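Long-range contact in esterase (Rhizomucor miehei, PDB 4WY5), which probably hydrolyses carboxylic esters as a carboxylesterase with an alpha/beta hydrolase fold: residues A[239-251]-A[270-282]. Residues are numbered along the deposited sequence; the frame is centred on the assembly and turned at random.
Sequences TLELATKADLEGL and KYAQQLAEAGVDV
L248 packs against the last turns of helix 265-277, between Y271, Q274, L275 and A278. Its CB meets the methyl of A278 at 3.7 Å. Its two methyls divide the work. CD1 touches the CB and carbonyl O of Q274, while CD2 approaches the OH of Y271 at 3.7 Å and the CD2 of L275. CG lies anti to the carbonyl carbon (chi1 -63°), and chi2 near 180° then lets the two methyls reach different helix residues.

Two flanks extend this buried side. On one, L240 meets Y271 at a slant, its CB 3.8 Å from Y271 CE1. On the other, L251 crosses L275 at about a right angle, and its CB rests near V280 CG2. Helix 162-176 backs this side, touching L240, L248 and L251.

The solvent side is looser. K245 runs across E277, aliphatic CD to OE1, but the charged ends stay apart: K245 NZ is 5.8 Å from E277 OE1. The extended Q274 chain brings NE2 within 3.5 Å of E241 O. One water accepts from Q274 NE2 at 2.9 Å and donates to A243 O. A second water accepts from G250 N and donates to A278 O, joining the type II turn 248-251 to the Schellman motif at G279.

A capping box formed by T244 and D247 starts the short helix 245-248. D247 N donates to T244 OG1 at 2.7 Å, and T244 N returns a bond to D247 OD2. The E241 carboxylate is hydrogen-bonded to Y200 OH and V195 N.

No direct hydrogen bond spans the two segments. Segment 239-251 leads into strand 254-259, and helix 265-277 links that strand to its parallel neighbour 282-287. Their packing therefore rests on apolar contact inside and water bridges outside, with any K245-E277 attraction probably diffuse.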
loop_
_atom_site.group_PDB
_atom_site.type_symbol
_atom_site.label_atom_id
_atom_site.label_comp_id
_atom_site.label_asym_id
_atom_site.label_seq_id
_atom_site.Cartn_x
_atom_site.Cartn_y
_atom_site.Cartn_z
ATOM N N THR A 239 -3.312 -20.880 -16.040
ATOM C CA THR A 239 -4.302 -20.275 -15.165
ATOM C C THR A 239 -3.913 -20.546 -13.709
ATOM O O THR A 239 -4.255 -21.591 -13.137
ATOM C CB THR A 239 -5.737 -20.813 -15.471
ATOM O OG1 THR A 239 -5.751 -22.244 -15.413
ATOM C CG2 THR A 239 -6.209 -20.348 -16.859
ATOM N N LEU A 240 -3.189 -19.575 -13.142
ATOM C CA LEU A 240 -2.628 -19.593 -11.793
ATOM C C LEU A 240 -3.599 -20.067 -10.687
ATOM O O LEU A 240 -3.183 -20.633 -9.676
ATOM C CB LEU A 240 -2.125 -18.183 -11.437
ATOM C CG LEU A 240 -0.713 -17.638 -11.737
ATOM C CD1 LEU A 240 0.312 -18.727 -11.948
ATOM C CD2 LEU A 240 -0.698 -16.633 -12.886
ATOM N N GLU A 241 -4.888 -19.815 -10.869
ATOM C CA GLU A 241 -5.885 -20.207 -9.876
ATOM C C GLU A 241 -5.862 -21.714 -9.556
ATOM O O GLU A 241 -6.260 -22.129 -8.462
ATOM C CB GLU A 241 -7.260 -19.785 -10.379
ATOM C CG GLU A 241 -8.420 -20.064 -9.487
ATOM C CD GLU A 241 -9.701 -19.986 -10.273
ATOM O OE1 GLU A 241 -9.655 -20.317 -11.484
ATOM O OE2 GLU A 241 -10.732 -19.570 -9.702
ATOM N N LEU A 242 -5.353 -22.519 -10.490
ATOM C CA LEU A 242 -5.312 -23.977 -10.322
ATOM C C LEU A 242 -4.172 -24.479 -9.434
ATOM O O LEU A 242 -4.127 -25.663 -9.087
ATOM C CB LEU A 242 -5.207 -24.668 -11.691
ATOM C CG LEU A 242 -6.410 -24.500 -12.631
ATOM C CD1 LEU A 242 -6.207 -25.232 -13.974
ATOM C CD2 LEU A 242 -7.684 -24.957 -11.928
ATOM N N ALA A 243 -3.258 -23.586 -9.065
ATOM C CA ALA A 243 -2.064 -23.994 -8.330
ATOM C C ALA A 243 -2.405 -24.657 -6.995
ATOM O O ALA A 243 -3.284 -24.200 -6.264
ATOM C CB ALA A 243 -1.150 -22.799 -8.110
ATOM N N THR A 244 -1.705 -25.746 -6.694
ATOM C CA THR A 244 -1.854 -26.440 -5.417
ATOM C C THR A 244 -1.010 -25.785 -4.338
ATOM O O THR A 244 -0.146 -24.954 -4.629
ATOM C CB THR A 244 -1.403 -27.905 -5.484
ATOM O OG1 THR A 244 0.017 -27.945 -5.688
ATOM C CG2 THR A 244 -2.128 -28.665 -6.585
ATOM N N LYS A 245 -1.269 -26.166 -3.090
ATOM C CA LYS A 245 -0.442 -25.752 -1.968
ATOM C C LYS A 245 1.016 -26.202 -2.183
ATOM O O LYS A 245 1.966 -25.476 -1.834
ATOM C CB LYS A 245 -1.024 -26.319 -0.671
ATOM C CG LYS A 245 -0.486 -25.722 0.610
ATOM C CD LYS A 245 -1.385 -26.105 1.794
ATOM C CE LYS A 245 -0.607 -26.171 3.095
ATOM N NZ LYS A 245 0.563 -27.077 2.944
ATOM N N ALA A 246 1.184 -27.385 -2.783
ATOM C CA ALA A 246 2.512 -27.928 -3.104
ATOM C C ALA A 246 3.214 -27.150 -4.218
ATOM O O ALA A 246 4.423 -26.901 -4.153
ATOM C CB ALA A 246 2.395 -29.406 -3.500
ATOM N N ASP A 247 2.443 -26.764 -5.232
ATOM C CA ASP A 247 2.965 -25.947 -6.318
ATOM C C ASP A 247 3.565 -24.631 -5.805
ATOM O O ASP A 247 4.560 -24.155 -6.349
ATOM C CB ASP A 247 1.868 -25.646 -7.354
ATOM C CG ASP A 247 1.514 -26.862 -8.220
ATOM O OD1 ASP A 247 2.430 -27.672 -8.507
ATOM O OD2 ASP A 247 0.330 -26.993 -8.627
ATOM N N LEU A 248 2.968 -24.061 -4.760
ATOM C CA LEU A 248 3.298 -22.707 -4.316
ATOM C C LEU A 248 4.324 -22.633 -3.182
ATOM O O LEU A 248 4.927 -21.578 -2.953
ATOM C CB LEU A 248 2.014 -22.003 -3.871
ATOM C CG LEU A 248 0.971 -21.806 -4.971
ATOM C CD1 LEU A 248 -0.234 -21.058 -4.440
ATOM C CD2 LEU A 248 1.581 -21.057 -6.156
ATOM N N GLU A 249 4.544 -23.756 -2.502
ATOM C CA GLU A 249 5.494 -23.827 -1.385
ATOM C C GLU A 249 6.924 -23.463 -1.820
ATOM O O GLU A 249 7.376 -23.874 -2.884
ATOM C CB GLU A 249 5.462 -25.234 -0.766
ATOM C CG GLU A 249 5.345 -25.274 0.761
ATOM C CD GLU A 249 6.707 -25.292 1.450
ATOM O OE1 GLU A 249 7.714 -25.638 0.785
ATOM O OE2 GLU A 249 6.774 -24.956 2.658
ATOM N N GLY A 250 7.611 -22.648 -1.021
ATOM C CA GLY A 250 8.982 -22.266 -1.325
ATOM C C GLY A 250 9.152 -21.154 -2.361
ATOM O O GLY A 250 10.278 -20.865 -2.800
ATOM N N LEU A 251 8.051 -20.513 -2.749
ATOM C CA LEU A 251 8.129 -19.431 -3.735
ATOM C C LEU A 251 8.700 -18.182 -3.064
ATOM O O LEU A 251 8.685 -18.072 -1.840
ATOM C CB LEU A 251 6.745 -19.147 -4.349
ATOM C CG LEU A 251 6.443 -19.554 -5.804
ATOM C CD1 LEU A 251 7.225 -20.772 -6.279
ATOM C CD2 LEU A 251 4.941 -19.770 -6.014
ATOM N N LYS A 270 -7.648 -13.538 -4.318
ATOM C CA LYS A 270 -7.697 -14.960 -3.967
ATOM C C LYS A 270 -6.318 -15.592 -4.113
ATOM O O LYS A 270 -5.924 -16.400 -3.288
ATOM C CB LYS A 270 -8.713 -15.702 -4.828
ATOM C CG LYS A 270 -8.740 -17.218 -4.611
ATOM C CD LYS A 270 -9.391 -17.613 -3.290
ATOM C CE LYS A 270 -9.344 -19.135 -3.101
ATOM N NZ LYS A 270 -10.342 -19.612 -2.091
ATOM N N TYR A 271 -5.562 -15.191 -5.125
ATOM C CA TYR A 271 -4.203 -15.728 -5.293
ATOM C C TYR A 271 -3.284 -15.304 -4.139
ATOM O O TYR A 271 -2.436 -16.082 -3.686
ATOM C CB TYR A 271 -3.603 -15.287 -6.645
ATOM C CG TYR A 271 -2.321 -16.008 -7.045
ATOM C CD1 TYR A 271 -2.329 -17.365 -7.371
ATOM C CD2 TYR A 271 -1.105 -15.329 -7.099
ATOM C CE1 TYR A 271 -1.160 -18.030 -7.738
ATOM C CE2 TYR A 271 0.068 -15.976 -7.463
ATOM C CZ TYR A 271 0.040 -17.331 -7.785
ATOM O OH TYR A 271 1.208 -17.985 -8.145
ATOM N N ALA A 272 -3.461 -14.082 -3.641
ATOM C CA ALA A 272 -2.717 -13.635 -2.457
ATOM C C ALA A 272 -2.960 -14.587 -1.278
ATOM O O ALA A 272 -2.031 -14.956 -0.557
ATOM C CB ALA A 272 -3.113 -12.195 -2.080
ATOM N N GLN A 273 -4.218 -14.964 -1.092
ATOM C CA GLN A 273 -4.615 -15.886 -0.032
ATOM C C GLN A 273 -3.972 -17.272 -0.204
ATOM O O GLN A 273 -3.556 -17.894 0.777
ATOM C CB GLN A 273 -6.145 -16.021 0.010
ATOM C CG GLN A 273 -6.906 -14.718 0.284
ATOM C CD GLN A 273 -8.433 -14.899 0.290
ATOM O OE1 GLN A 273 -8.947 -16.020 0.247
ATOM N NE2 GLN A 273 -9.158 -13.786 0.360
ATOM N N GLN A 274 -3.902 -17.737 -1.454
ATOM C CA GLN A 274 -3.291 -19.025 -1.810
ATOM C C GLN A 274 -1.795 -19.054 -1.477
ATOM O O GLN A 274 -1.267 -20.044 -0.941
ATOM C CB GLN A 274 -3.460 -19.317 -3.316
ATOM C CG GLN A 274 -4.902 -19.393 -3.842
ATOM C CD GLN A 274 -4.976 -19.697 -5.349
ATOM O OE1 GLN A 274 -5.519 -18.912 -6.137
ATOM N NE2 GLN A 274 -4.424 -20.844 -5.748
ATOM N N LEU A 275 -1.109 -17.957 -1.783
ATOM C CA LEU A 275 0.314 -17.873 -1.481
ATOM C C LEU A 275 0.538 -17.906 0.034
ATOM O O LEU A 275 1.410 -18.632 0.515
ATOM C CB LEU A 275 0.920 -16.606 -2.095
ATOM C CG LEU A 275 1.050 -16.528 -3.621
ATOM C CD1 LEU A 275 1.185 -15.081 -4.042
ATOM C CD2 LEU A 275 2.252 -17.325 -4.153
ATOM N N ALA A 276 -0.286 -17.196 0.797
ATOM C CA ALA A 276 -0.099 -17.184 2.252
ATOM C C ALA A 276 -0.379 -18.549 2.904
ATOM O O ALA A 276 0.306 -18.959 3.842
ATOM C CB ALA A 276 -0.981 -16.097 2.887
ATOM N N GLU A 277 -1.362 -19.271 2.384
ATOM C CA GLU A 277 -1.669 -20.613 2.878
ATOM C C GLU A 277 -0.486 -21.577 2.687
ATOM O O GLU A 277 -0.282 -22.500 3.478
ATOM C CB GLU A 277 -2.922 -21.146 2.178
ATOM C CG GLU A 277 -3.226 -22.620 2.428
ATOM C CD GLU A 277 -4.305 -23.171 1.492
ATOM O OE1 GLU A 277 -4.371 -24.410 1.315
ATOM O OE2 GLU A 277 -5.065 -22.366 0.910
ATOM N N ALA A 278 0.302 -21.345 1.641
ATOM C CA ALA A 278 1.438 -22.202 1.342
ATOM C C ALA A 278 2.688 -21.747 2.075
ATOM O O ALA A 278 3.766 -22.305 1.868
ATOM C CB ALA A 278 1.699 -22.236 -0.161
ATOM N N GLY A 279 2.557 -20.723 2.912
ATOM C CA GLY A 279 3.670 -20.308 3.750
ATOM C C GLY A 279 4.564 -19.224 3.174
ATOM O O GLY A 279 5.606 -18.892 3.755
ATOM N N VAL A 280 4.160 -18.674 2.033
ATOM C CA VAL A 280 4.912 -17.617 1.361
ATOM C C VAL A 280 4.654 -16.249 2.006
ATOM O O VAL A 280 3.518 -15.921 2.357
ATOM C CB VAL A 280 4.551 -17.547 -0.161
ATOM C CG1 VAL A 280 5.420 -16.520 -0.903
ATOM C CG2 VAL A 280 4.648 -18.920 -0.813
ATOM N N ASP A 281 5.710 -15.457 2.163
ATOM C CA ASP A 281 5.584 -14.069 2.613
ATOM C C ASP A 281 4.846 -13.188 1.591
ATOM O O ASP A 281 5.356 -12.951 0.499
ATOM C CB ASP A 281 6.970 -13.481 2.881
ATOM C CG ASP A 281 7.415 -13.654 4.328
ATOM O OD1 ASP A 281 6.733 -14.374 5.093
ATOM O OD2 ASP A 281 8.451 -13.065 4.702
ATOM N N VAL A 282 3.666 -12.685 1.958
ATOM C CA VAL A 282 2.829 -11.891 1.045
ATOM C C VAL A 282 2.342 -10.574 1.668
ATOM O O VAL A 282 1.766 -10.573 2.761
ATOM C CB VAL A 282 1.582 -12.691 0.582
ATOM C CG1 VAL A 282 0.721 -11.867 -0.378
ATOM C CG2 VAL A 282 2.010 -13.975 -0.071
HETATM O O HOH W 1 -3.762 -23.010 -3.913
HETATM O O HOH W 2 6.796 -21.380 1.441
#